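PDB 7BYS: galactan 1,3-beta-galactosidase from Phanerochaete chrysosporium, which probably hydrolyses beta-1,3-linked galactan from its chain end, as an exo-acting family 43 glycoside hydrolase that also carries a carbohydrate-binding module. Local coordinates for residues A[41-53]-A[59-71]. Numbering follows the deposited sequence. Where two conformers were deposited one is given.
Sequences NSALFKAVSCYTS and WSRQNDALSPIAG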
ATOM      1  N   ASN A  41      13.900   1.325  10.496  1.00 16.14           N
ATOM      2  CA  ASN A  41      13.198   0.088  10.821  1.00 14.54           C
ATOM      3  C   ASN A  41      12.534   0.149  12.187  1.00 16.47           C
ATOM      4  O   ASN A  41      12.433  -0.858  12.890  1.00 21.30           O
ATOM      5  CB  ASN A  41      14.104  -1.137  10.680  1.00 15.65           C
ATOM      6  CG  ASN A  41      14.730  -1.227   9.310  1.00 18.37           C
ATOM      7  OD1 ASN A  41      14.035  -1.190   8.291  1.00 15.42           O
ATOM      8  ND2 ASN A  41      16.053  -1.322   9.267  1.00 25.41           N
ATOM      9  N   SER A  42      12.086   1.335  12.567  1.00 16.23           N
ATOM     10  CA  SER A  42      11.444   1.574  13.844  1.00 15.67           C
ATOM     11  C   SER A  42       9.945   1.759  13.650  1.00 13.83           C
ATOM     12  O   SER A  42       9.488   2.255  12.617  1.00 16.57           O
ATOM     13  CB  SER A  42      12.019   2.831  14.493  1.00 18.00           C
ATOM     14  OG  SER A  42      11.375   3.118  15.718  1.00 16.07           O
ATOM     15  N   ALA A  43       9.183   1.338  14.656  1.00 13.25           N
ATOM     16  CA  ALA A  43       7.766   1.651  14.730  1.00 13.76           C
ATOM     17  C   ALA A  43       7.515   3.018  15.346  1.00 16.43           C
ATOM     18  O   ALA A  43       6.371   3.495  15.325  1.00 19.71           O
ATOM     19  CB  ALA A  43       7.041   0.578  15.549  1.00 16.54           C
ATOM     20  N   LEU A  44       8.556   3.655  15.876  1.00 13.46           N
ATOM     21  CA  LEU A  44       8.443   4.914  16.592  1.00 14.63           C
ATOM     22  C   LEU A  44       8.709   6.081  15.652  1.00 15.31           C
ATOM     23  O   LEU A  44       9.170   5.917  14.525  1.00 15.82           O
ATOM     24  CB  LEU A  44       9.424   4.933  17.764  1.00 17.51           C
ATOM     25  CG  LEU A  44       9.340   3.688  18.651  1.00 18.23           C
ATOM     26  CD1 LEU A  44      10.397   3.715  19.750  1.00 20.87           C
ATOM     27  CD2 LEU A  44       7.943   3.569  19.236  1.00 17.95           C
ATOM     28  N   PHE A  45       8.426   7.281  16.142  1.00 13.28           N
ATOM     29  CA  PHE A  45       8.378   8.451  15.278  1.00 13.52           C
ATOM     30  C   PHE A  45       9.779   8.929  14.920  1.00 14.12           C
ATOM     31  O   PHE A  45      10.584   9.248  15.807  1.00 15.07           O
ATOM     32  CB  PHE A  45       7.609   9.560  15.980  1.00 12.27           C
ATOM     33  CG  PHE A  45       7.447  10.809  15.161  1.00 11.36           C
ATOM     34  CD1 PHE A  45       7.128  10.739  13.811  1.00 10.75           C
ATOM     35  CD2 PHE A  45       7.573  12.057  15.750  1.00 10.90           C
ATOM     36  CE1 PHE A  45       6.947  11.883  13.069  1.00 11.97           C
ATOM     37  CE2 PHE A  45       7.392  13.208  15.004  1.00 12.88           C
ATOM     38  CZ  PHE A  45       7.091  13.120  13.663  1.00 12.55           C
ATOM     39  N   LYS A  46      10.058   8.989  13.622  1.00 12.18           N
ATOM     40  CA  LYS A  46      11.223   9.669  13.080  1.00 12.51           C
ATOM     41  C   LYS A  46      10.848  10.946  12.347  1.00 13.11           C
ATOM     42  O   LYS A  46      11.427  12.000  12.617  1.00 13.61           O
ATOM     43  CB  LYS A  46      11.998   8.742  12.134  1.00 12.75           C
ATOM     44  CG  LYS A  46      13.197   9.422  11.480  1.00 14.73           C
ATOM     45  CD  LYS A  46      13.972   8.445  10.610  1.00 19.14           C
ATOM     46  CE  LYS A  46      15.101   9.141   9.866  1.00 21.37           C
ATOM     47  NZ  LYS A  46      16.234   9.464  10.777  1.00 34.06           N
ATOM     48  N   ALA A  47       9.883  10.880  11.421  1.00 11.43           N
ATOM     49  CA  ALA A  47       9.418  12.078  10.735  1.00 10.55           C
ATOM     50  C   ALA A  47       8.154  11.750   9.959  1.00  8.84           C
ATOM     51  O   ALA A  47       7.910  10.596   9.590  1.00 10.11           O
ATOM     52  CB  ALA A  47      10.476  12.612   9.765  1.00 12.13           C
ATOM     53  N   VAL A  48       7.356  12.785   9.705  1.00  9.33           N
ATOM     54  CA  VAL A  48       6.389  12.753   8.611  1.00  7.71           C
ATOM     55  C   VAL A  48       7.111  13.352   7.411  1.00 10.57           C
ATOM     56  O   VAL A  48       7.487  14.528   7.434  1.00  9.55           O
ATOM     57  CB  VAL A  48       5.107  13.532   8.939  1.00  9.33           C
ATOM     58  CG1 VAL A  48       4.184  13.570   7.709  1.00 10.22           C
ATOM     59  CG2 VAL A  48       4.371  12.903  10.118  1.00 10.96           C
ATOM     60  N   SER A  49       7.329  12.540   6.380  1.00  9.39           N
ATOM     61  CA  SER A  49       7.984  12.966   5.161  1.00  9.28           C
ATOM     62  C   SER A  49       7.027  13.736   4.257  1.00 11.08           C
ATOM     63  O   SER A  49       5.803  13.731   4.447  1.00 10.97           O
ATOM     64  CB  SER A  49       8.511  11.749   4.411  1.00 10.78           C
ATOM     65  OG  SER A  49       7.437  10.843   4.176  1.00 11.73           O
ATOM     66  N   CYS A  50       7.605  14.408   3.263  1.00 10.42           N
ATOM     67  CA  CYS A  50       6.838  15.167   2.289  1.00 10.65           C
ATOM     68  C   CYS A  50       7.526  15.040   0.943  1.00 11.55           C
ATOM     69  O   CYS A  50       8.656  15.518   0.783  1.00 13.50           O
ATOM     70  CB  CYS A  50       6.769  16.646   2.695  1.00 11.77           C
ATOM     71  SG  CYS A  50       5.442  17.572   1.815  1.00 14.23           S
ATOM     72  N   TYR A  51       6.840  14.421  -0.016  1.00 10.73           N
ATOM     73  CA  TYR A  51       7.331  14.265  -1.378  1.00 12.04           C
ATOM     74  C   TYR A  51       6.356  14.934  -2.332  1.00 11.58           C
ATOM     75  O   TYR A  51       5.145  14.885  -2.123  1.00 11.17           O
ATOM     76  CB  TYR A  51       7.422  12.785  -1.771  1.00 10.83           C
ATOM     77  CG  TYR A  51       8.377  11.950  -0.958  1.00 10.80           C
ATOM     78  CD1 TYR A  51       8.020  11.481   0.290  1.00  9.83           C
ATOM     79  CD2 TYR A  51       9.632  11.611  -1.462  1.00  9.40           C
ATOM     80  CE1 TYR A  51       8.888  10.712   1.038  1.00  9.06           C
ATOM     81  CE2 TYR A  51      10.514  10.833  -0.722  1.00  9.20           C
ATOM     82  CZ  TYR A  51      10.140  10.386   0.525  1.00 10.01           C
ATOM     83  OH  TYR A  51      10.974   9.608   1.301  1.00 10.81           O
ATOM     84  N   THR A  52       6.882  15.528  -3.397  1.00 11.97           N
ATOM     85  CA  THR A  52       6.043  16.201  -4.376  1.00 11.49           C
ATOM     86  C   THR A  52       6.180  15.561  -5.754  1.00 12.10           C
ATOM     87  O   THR A  52       7.222  14.991  -6.098  1.00 11.22           O
ATOM     88  CB  THR A  52       6.372  17.691  -4.463  1.00 11.80           C
ATOM     89  OG1 THR A  52       7.690  17.844  -4.994  1.00 15.26           O
ATOM     90  CG2 THR A  52       6.299  18.353  -3.095  1.00 15.80           C
ATOM     91  N   SER A  53       5.113  15.657  -6.551  1.00 11.94           N
ATOM     92  CA  SER A  53       5.145  15.148  -7.914  1.00 12.36           C
ATOM     93  C   SER A  53       4.027  15.802  -8.707  1.00 13.91           C
ATOM     94  O   SER A  53       3.011  16.211  -8.145  1.00 13.75           O
ATOM     95  CB  SER A  53       4.928  13.630  -7.906  0.60 13.50           C
ATOM     96  OG  SER A  53       4.802  13.094  -9.209  0.60 11.40           O
ATOM     97  N   TRP A  59       8.809  11.270  -7.605  1.00 12.58           N
ATOM     98  CA  TRP A  59       8.583  11.938  -6.331  1.00 11.27           C
ATOM     99  C   TRP A  59       9.871  12.591  -5.861  1.00 11.78           C
ATOM    100  O   TRP A  59      10.920  11.937  -5.807  1.00 13.92           O
ATOM    101  CB  TRP A  59       8.089  10.937  -5.281  1.00 11.93           C
ATOM    102  CG  TRP A  59       6.714  10.422  -5.574  1.00 10.60           C
ATOM    103  CD1 TRP A  59       6.376   9.220  -6.129  1.00 14.64           C
ATOM    104  CD2 TRP A  59       5.482  11.109  -5.319  1.00 10.66           C
ATOM    105  NE1 TRP A  59       5.008   9.119  -6.241  1.00 11.59           N
ATOM    106  CE2 TRP A  59       4.432  10.268  -5.762  1.00 10.34           C
ATOM    107  CE3 TRP A  59       5.168  12.359  -4.774  1.00 11.25           C
ATOM    108  CZ2 TRP A  59       3.084  10.635  -5.655  1.00 10.76           C
ATOM    109  CZ3 TRP A  59       3.825  12.727  -4.673  1.00 10.12           C
ATOM    110  CH2 TRP A  59       2.803  11.865  -5.114  1.00 11.49           C
ATOM    111  N   SER A  60       9.784  13.870  -5.520  1.00 11.24           N
ATOM    112  CA  SER A  60      10.922  14.666  -5.087  1.00 12.21           C
ATOM    113  C   SER A  60      10.779  14.942  -3.595  1.00 12.06           C
ATOM    114  O   SER A  60       9.791  15.546  -3.169  1.00 13.31           O
ATOM    115  CB  SER A  60      10.936  15.980  -5.865  0.55 14.59           C
ATOM    116  OG  SER A  60      12.100  16.734  -5.590  0.55 15.99           O
ATOM    117  N   ARG A  61      11.760  14.505  -2.807  1.00 11.89           N
ATOM    118  CA  ARG A  61      11.674  14.649  -1.359  1.00 11.93           C
ATOM    119  C   ARG A  61      12.001  16.070  -0.913  1.00 15.22           C
ATOM    120  O   ARG A  61      13.071  16.605  -1.231  1.00 14.65           O
ATOM    121  CB  ARG A  61      12.574  13.641  -0.651  1.00 10.16           C
ATOM    122  CG  ARG A  61      12.263  13.592   0.823  1.00 10.79           C
ATOM    123  CD  ARG A  61      12.968  12.481   1.549  1.00 11.86           C
ATOM    124  NE  ARG A  61      12.488  12.435   2.923  1.00 12.64           N
ATOM    125  CZ  ARG A  61      12.796  11.498   3.812  1.00 14.31           C
ATOM    126  NH1 ARG A  61      13.596  10.493   3.469  1.00 18.41           N
ATOM    127  NH2 ARG A  61      12.305  11.569   5.048  1.00 13.54           N
ATOM    128  N   GLN A  62      11.077  16.677  -0.179  1.00 12.68           N
ATOM    129  CA  GLN A  62      11.293  17.975   0.440  1.00 10.61           C
ATOM    130  C   GLN A  62      11.669  17.776   1.901  1.00 11.81           C
ATOM    131  O   GLN A  62      11.699  16.653   2.414  1.00 12.08           O
ATOM    132  CB  GLN A  62      10.032  18.841   0.323  1.00 14.11           C
ATOM    133  CG  GLN A  62       9.384  18.795  -1.047  1.00 13.60           C
ATOM    134  CD  GLN A  62      10.294  19.338  -2.119  1.00 16.30           C
ATOM    135  OE1 GLN A  62      10.871  20.415  -1.967  1.00 16.88           O
ATOM    136  NE2 GLN A  62      10.430  18.596  -3.218  1.00 16.65           N
ATOM    137  N   ASN A  63      11.981  18.880   2.574  1.00 13.28           N
ATOM    138  CA  ASN A  63      12.217  18.806   4.008  1.00 13.37           C
ATOM    139  C   ASN A  63      11.009  18.174   4.703  1.00 12.95           C
ATOM    140  O   ASN A  63       9.867  18.314   4.258  1.00 13.20           O
ATOM    141  CB  ASN A  63      12.515  20.207   4.558  1.00 14.50           C
ATOM    142  CG  ASN A  63      13.840  20.763   4.039  1.00 16.81           C
ATOM    143  OD1 ASN A  63      14.886  20.132   4.184  1.00 19.16           O
ATOM    144  ND2 ASN A  63      13.793  21.937   3.419  1.00 17.76           N
ATOM    145  N   ASP A  64      11.269  17.444   5.783  1.00 11.81           N
ATOM    146  CA  ASP A  64      10.199  16.737   6.476  1.00 12.81           C
ATOM    147  C   ASP A  64       9.100  17.696   6.920  1.00 13.33           C
ATOM    148  O   ASP A  64       9.363  18.828   7.338  1.00 14.47           O
ATOM    149  CB  ASP A  64      10.759  15.994   7.687  1.00 11.88           C
ATOM    150  CG  ASP A  64      11.626  14.812   7.298  1.00 12.44           C
ATOM    151  OD1 ASP A  64      11.414  14.235   6.213  1.00 13.93           O
ATOM    152  OD2 ASP A  64      12.515  14.452   8.102  1.00 15.04           O
ATOM    153  N   ALA A  65       7.857  17.233   6.827  1.00 11.13           N
ATOM    154  CA  ALA A  65       6.731  18.064   7.225  1.00 10.26           C
ATOM    155  C   ALA A  65       6.545  18.109   8.739  1.00 12.03           C
ATOM    156  O   ALA A  65       6.047  19.110   9.268  1.00 11.74           O
ATOM    157  CB  ALA A  65       5.451  17.551   6.564  1.00 11.61           C
ATOM    158  N   LEU A  66       6.911  17.044   9.450  1.00 10.72           N
ATOM    159  CA  LEU A  66       6.785  17.017  10.903  1.00 11.09           C
ATOM    160  C   LEU A  66       7.981  16.286  11.495  1.00 11.07           C
ATOM    161  O   LEU A  66       8.387  15.230  10.999  1.00 13.92           O
ATOM    162  CB  LEU A  66       5.463  16.368  11.371  1.00 12.26           C
ATOM    163  CG  LEU A  66       5.171  16.562  12.862  1.00 12.48           C
ATOM    164  CD1 LEU A  66       4.828  18.016  13.116  1.00 13.11           C
ATOM    165  CD2 LEU A  66       4.046  15.645  13.321  1.00 12.60           C
ATOM    166  N   SER A  67       8.550  16.852  12.547  1.00 13.81           N
ATOM    167  CA  SER A  67       9.759  16.335  13.162  1.00 16.73           C
ATOM    168  C   SER A  67       9.513  16.133  14.646  1.00 11.70           C
ATOM    169  O   SER A  67       8.612  16.748  15.221  1.00 13.87           O
ATOM    170  CB  SER A  67      10.920  17.315  12.957  1.00 17.52           C
ATOM    171  OG  SER A  67      11.177  17.479  11.577  1.00 22.05           O
ATOM    172  N   PRO A  68      10.297  15.275  15.296  1.00 14.36           N
ATOM    173  CA  PRO A  68      10.041  14.968  16.705  1.00 12.69           C
ATOM    174  C   PRO A  68      10.371  16.122  17.635  1.00 15.86           C
ATOM    175  O   PRO A  68      11.182  17.000  17.329  1.00 17.27           O
ATOM    176  CB  PRO A  68      10.961  13.773  16.982  1.00 17.02           C
ATOM    177  CG  PRO A  68      11.269  13.209  15.642  1.00 17.96           C
ATOM    178  CD  PRO A  68      11.324  14.383  14.731  1.00 16.47           C
ATOM    179  N   ILE A  69       9.704  16.112  18.781  1.00 12.67           N
ATOM    180  CA  ILE A  69      10.006  17.023  19.879  1.00 12.83           C
ATOM    181  C   ILE A  69      10.129  16.189  21.146  1.00 14.57           C
ATOM    182  O   ILE A  69       9.158  15.545  21.574  1.00 14.20           O
ATOM    183  CB  ILE A  69       8.928  18.105  20.058  1.00 12.56           C
ATOM    184  CG1 ILE A  69       8.683  18.865  18.752  1.00 15.95           C
ATOM    185  CG2 ILE A  69       9.339  19.070  21.163  1.00 14.31           C
ATOM    186  CD1 ILE A  69       7.569  19.912  18.860  1.00 17.34           C
ATOM    187  N   ALA A  70      11.315  16.210  21.756  1.00 15.82           N
ATOM    188  CA  ALA A  70      11.536  15.451  22.978  1.00 19.68           C
ATOM    189  C   ALA A  70      10.604  15.943  24.076  1.00 17.28           C
ATOM    190  O   ALA A  70      10.298  17.136  24.166  1.00 18.44           O
ATOM    191  CB  ALA A  70      12.994  15.592  23.426  1.00 20.50           C
ATOM    192  N   GLY A  71      10.123  15.010  24.895  1.00 15.58           N
ATOM    193  CA  GLY A  71       9.275  15.357  26.015  1.00 17.34           C
ATOM    194  C   GLY A  71       7.826  15.614  25.673  1.00 18.97           C
ATOM    195  O   GLY A  71       7.069  16.056  26.542  1.00 19.64           O
TER
HETATM  196  O   HOH W   1      10.566  14.572   3.683  1.00 11.52           O
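R61 lies across the ring of Y51 in a non-hydrogen-bonded pair of the antiparallel hairpin 48-53/60-61, whose second strand is an outer edge of a four-stranded sheet in the family 43 glycoside hydrolase domain. R61 CB sits 3.5 Å from Y51 CE2. R61 CG, anti to the backbone N (chi1 -168°), comes over the ring face in a CH-pi contact, 4.0 Å from the Y51 ring centroid. The extended chain carries CD to Y51 OH, the hydroxyl that bonds to Q18 and lies over one guanidinium face. NE donates to a water, and R61 NH2 forms a 3.0 Å salt bridge with the syn lone pair of D64 OD1, with D37 as its second carboxylate partner. Cutting the side chain back to an alanine is likely to leave D64 and D37 without the cation they share and take the aliphatic cover from one face of the Y51 ring. Beside the turn, S53 CB rests over a face of the W59 six-membered ring, 3.5 Å from its centroid. Beyond Q62 the register shifts by two, and a classic bulge sets A65 N and L66 N on V48 O, at 2.8 Å from A65 N. F45 packs its CD2 on P68 CG. The water held by R61 NE also accepts from C50 N and donates to Q62 O and D64 OD1.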